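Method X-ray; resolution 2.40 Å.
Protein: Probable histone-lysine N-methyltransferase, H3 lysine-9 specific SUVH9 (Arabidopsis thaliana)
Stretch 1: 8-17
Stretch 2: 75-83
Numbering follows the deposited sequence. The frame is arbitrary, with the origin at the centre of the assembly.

Stretch 1 (8-17) SERQFREHVR
Stretch 2 75-83: IPGVQVGDI

The most unusual feature of this contact is how closely a glycine backbone lies against a helix: the CA of Gly77 is 3.9 Å from the CA of Arg13, the closest pair of CA atoms across the two stretches. Gly77 has phi/psi of 94/-18°, where a CB would be jammed against the preceding carbonyl oxygen. An ideal CB would also point toward the helix and clash, lying 2.5 Å from Phe12 O and 2.6 Å from Val16 CG2. Both local conformation and packing therefore require glycine.

Residues 8-17 are helical throughout, with phi from -55 to -67° and psi from -28 to -54°; a typical i to i+4 bond is Val16 N to Phe12 O at 3.0 Å. The second stretch consists mainly of two type II beta turns. Ile75 to Val78 closes through Val78 N to Ile75 O (3.0 Å), and Gln79 to Asp82 through Asp82 N to Gln79 O (3.2 Å). Gly77 and Gly81 (phi/psi 104/-12°) occupy the third positions, while Pro76 (phi/psi -59/129°) and Val80 (phi/psi -57/130°) occupy the second. End to end, helix and loop run in broadly the same sense.

Arg13 makes all three direct hydrogen bonds across the contact. Its CA-to-CB bond points sideways, but chi1 to chi4 of -168° (t), 52° (p), 168° (t) and 172° bring the guanidinium to the loop. NH1 of Arg13 donates to Asp82 OD1 at 3.1 Å and NH2 of Arg13 to Asp82 OD2 at 2.8 Å, both with N-H...O angles of 159°, giving a two-pronged salt bridge. NH2 of Arg13 also donates to Gly77 O (2.7 Å, 156°). Both acceptor residues lie at the guanidinium edge, where its N-H groups point; Gln79 CG covers one face, 3.4 Å from Arg13 NH2. Asp82 (chi1 -72°, m; chi2 -12°) is held in place partly by its own turn, since Gln79 N donates to Asp82 OD2 at 2.9 Å.

Apolar contacts come from Phe12 and Val16, one turn apart and both directed toward the loop. With chi1 -71° (m) and chi2 -45°, Phe12 presents a ring face to Pro76, whose CB lies 3.6 Å from the ring centroid and 15° off its normal, a CH-pi contact. The proline ring is C-gamma exo. Val16 (chi1 165°, t) places CG2 3.5 Å from Gly77 C and 3.9 Å from Val78 CG2; Val78 has chi1 -177° (t).

One water links the backbones, donating to Phe12 O at 3.0 Å and to Pro76 O at 2.7 Å. In all, 396 Å² is buried, summed over both sides.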

# COMPACT_ATOMS: atom_id res chain seq x y z
N SER A 8 11.76 -15.01 15.15
CA SER A 8 12.65 -13.88 14.95
C SER A 8 12.39 -13.30 13.56
O SER A 8 12.58 -12.11 13.33
CB SER A 8 14.11 -14.29 15.10
OG SER A 8 14.37 -14.71 16.43
N GLU A 9 11.94 -14.15 12.65
CA GLU A 9 11.51 -13.72 11.32
C GLU A 9 10.35 -12.74 11.47
O GLU A 9 10.33 -11.69 10.84
CB GLU A 9 11.08 -14.94 10.50
CG GLU A 9 11.31 -14.79 9.00
CD GLU A 9 12.75 -14.48 8.67
OE1 GLU A 9 13.64 -15.16 9.22
OE2 GLU A 9 12.99 -13.55 7.87
N ARG A 10 9.41 -13.12 12.33
CA ARG A 10 8.25 -12.29 12.66
C ARG A 10 8.70 -10.98 13.29
O ARG A 10 8.13 -9.92 13.00
CB ARG A 10 7.34 -13.05 13.63
CG ARG A 10 6.32 -12.20 14.37
CD ARG A 10 5.04 -12.03 13.57
NE ARG A 10 3.95 -11.52 14.40
CZ ARG A 10 2.68 -11.46 14.02
NH1 ARG A 10 2.33 -11.88 12.81
NH2 ARG A 10 1.75 -10.98 14.84
N GLN A 11 9.71 -11.04 14.14
CA GLN A 11 10.27 -9.85 14.76
C GLN A 11 10.87 -8.89 13.73
O GLN A 11 10.65 -7.68 13.79
CB GLN A 11 11.30 -10.24 15.83
CG GLN A 11 10.67 -10.99 16.99
CD GLN A 11 11.68 -11.51 18.00
OE1 GLN A 11 12.63 -12.21 17.65
NE2 GLN A 11 11.47 -11.16 19.27
N PHE A 12 11.61 -9.45 12.78
CA PHE A 12 12.15 -8.68 11.66
C PHE A 12 11.04 -8.02 10.85
O PHE A 12 11.11 -6.83 10.51
CB PHE A 12 12.99 -9.59 10.75
CG PHE A 12 14.30 -10.02 11.35
CD1 PHE A 12 15.12 -9.11 12.00
CD2 PHE A 12 14.71 -11.34 11.26
CE1 PHE A 12 16.33 -9.51 12.55
CE2 PHE A 12 15.92 -11.75 11.81
CZ PHE A 12 16.73 -10.84 12.45
N ARG A 13 10.00 -8.80 10.54
CA ARG A 13 8.87 -8.30 9.75
C ARG A 13 8.18 -7.14 10.47
O ARG A 13 7.78 -6.15 9.85
CB ARG A 13 7.88 -9.43 9.45
CG ARG A 13 6.82 -9.11 8.42
CD ARG A 13 7.42 -8.57 7.13
NE ARG A 13 6.43 -8.53 6.05
CZ ARG A 13 6.63 -7.97 4.86
NH1 ARG A 13 5.66 -7.99 3.96
NH2 ARG A 13 7.78 -7.38 4.58
N GLU A 14 8.09 -7.26 11.79
CA GLU A 14 7.49 -6.22 12.61
C GLU A 14 8.33 -4.94 12.60
O GLU A 14 7.80 -3.83 12.44
CB GLU A 14 7.29 -6.72 14.04
CG GLU A 14 6.35 -5.87 14.87
CD GLU A 14 4.89 -5.98 14.44
OE1 GLU A 14 4.05 -5.26 15.01
OE2 GLU A 14 4.58 -6.78 13.53
N HIS A 15 9.64 -5.10 12.77
CA HIS A 15 10.54 -3.95 12.68
C HIS A 15 10.37 -3.22 11.35
O HIS A 15 10.25 -1.98 11.32
CB HIS A 15 12.01 -4.34 12.88
CG HIS A 15 12.96 -3.20 12.67
ND1 HIS A 15 13.12 -2.18 13.58
CD2 HIS A 15 13.78 -2.90 11.63
CE1 HIS A 15 14.00 -1.31 13.13
NE2 HIS A 15 14.42 -1.73 11.95
N VAL A 16 10.35 -3.97 10.26
CA VAL A 16 10.15 -3.38 8.93
C VAL A 16 8.81 -2.64 8.84
O VAL A 16 8.73 -1.55 8.28
CB VAL A 16 10.23 -4.43 7.81
CG1 VAL A 16 9.66 -3.88 6.50
CG2 VAL A 16 11.66 -4.89 7.61
N ARG A 17 7.78 -3.25 9.42
CA ARG A 17 6.45 -2.63 9.44
C ARG A 17 6.51 -1.25 10.09
O ARG A 17 6.08 -0.24 9.50
CB ARG A 17 5.47 -3.55 10.18
CG ARG A 17 4.02 -3.16 10.03
CD ARG A 17 3.10 -4.22 10.62
NE ARG A 17 3.15 -4.28 12.08
CZ ARG A 17 2.43 -3.50 12.88
NH1 ARG A 17 1.62 -2.59 12.36
NH2 ARG A 17 2.54 -3.62 14.20
N ILE A 75 17.38 -9.14 2.96
CA ILE A 75 17.25 -8.20 4.06
C ILE A 75 16.15 -8.72 4.98
O ILE A 75 15.00 -8.88 4.54
CB ILE A 75 16.90 -6.78 3.57
CG1 ILE A 75 17.93 -6.29 2.55
CG2 ILE A 75 16.82 -5.81 4.74
CD1 ILE A 75 19.36 -6.20 3.07
N PRO A 76 16.48 -9.00 6.25
CA PRO A 76 15.51 -9.58 7.18
C PRO A 76 14.30 -8.69 7.35
O PRO A 76 14.44 -7.49 7.60
CB PRO A 76 16.30 -9.67 8.50
CG PRO A 76 17.73 -9.73 8.07
CD PRO A 76 17.81 -8.85 6.86
N GLY A 77 13.11 -9.27 7.18
CA GLY A 77 11.87 -8.52 7.31
C GLY A 77 11.34 -7.99 5.99
O GLY A 77 10.18 -7.61 5.89
N VAL A 78 12.20 -7.94 4.98
CA VAL A 78 11.79 -7.49 3.66
C VAL A 78 11.61 -8.70 2.76
O VAL A 78 12.56 -9.43 2.49
CB VAL A 78 12.80 -6.53 3.02
CG1 VAL A 78 12.29 -6.04 1.67
CG2 VAL A 78 13.06 -5.35 3.95
N GLN A 79 10.38 -8.92 2.30
CA GLN A 79 10.06 -10.14 1.59
C GLN A 79 9.88 -9.89 0.10
O GLN A 79 9.60 -8.77 -0.32
CB GLN A 79 8.77 -10.75 2.15
CG GLN A 79 8.61 -10.54 3.64
CD GLN A 79 7.62 -11.51 4.25
OE1 GLN A 79 6.41 -11.37 4.08
NE2 GLN A 79 8.13 -12.50 4.96
N VAL A 80 10.05 -10.94 -0.68
CA VAL A 80 9.80 -10.88 -2.11
C VAL A 80 8.37 -10.43 -2.37
O VAL A 80 7.43 -10.96 -1.78
CB VAL A 80 10.02 -12.25 -2.78
CG1 VAL A 80 9.69 -12.18 -4.26
CG2 VAL A 80 11.46 -12.71 -2.57
N GLY A 81 8.22 -9.43 -3.23
CA GLY A 81 6.91 -8.95 -3.60
C GLY A 81 6.54 -7.65 -2.92
O GLY A 81 5.55 -7.02 -3.29
N ASP A 82 7.32 -7.26 -1.92
CA ASP A 82 7.13 -5.96 -1.29
C ASP A 82 7.28 -4.87 -2.35
O ASP A 82 8.18 -4.94 -3.19
CB ASP A 82 8.12 -5.74 -0.15
CG ASP A 82 7.81 -6.58 1.07
OD1 ASP A 82 6.70 -7.16 1.12
OD2 ASP A 82 8.66 -6.65 1.98
N ILE A 83 6.39 -3.88 -2.30
CA ILE A 83 6.44 -2.77 -3.25
C ILE A 83 6.88 -1.48 -2.59
O ILE A 83 6.66 -1.26 -1.39
CB ILE A 83 5.08 -2.54 -3.93
CG1 ILE A 83 3.99 -2.31 -2.88
CG2 ILE A 83 4.73 -3.71 -4.85
CD1 ILE A 83 2.66 -1.89 -3.46
O HOH W 1 14.01 -6.41 10.05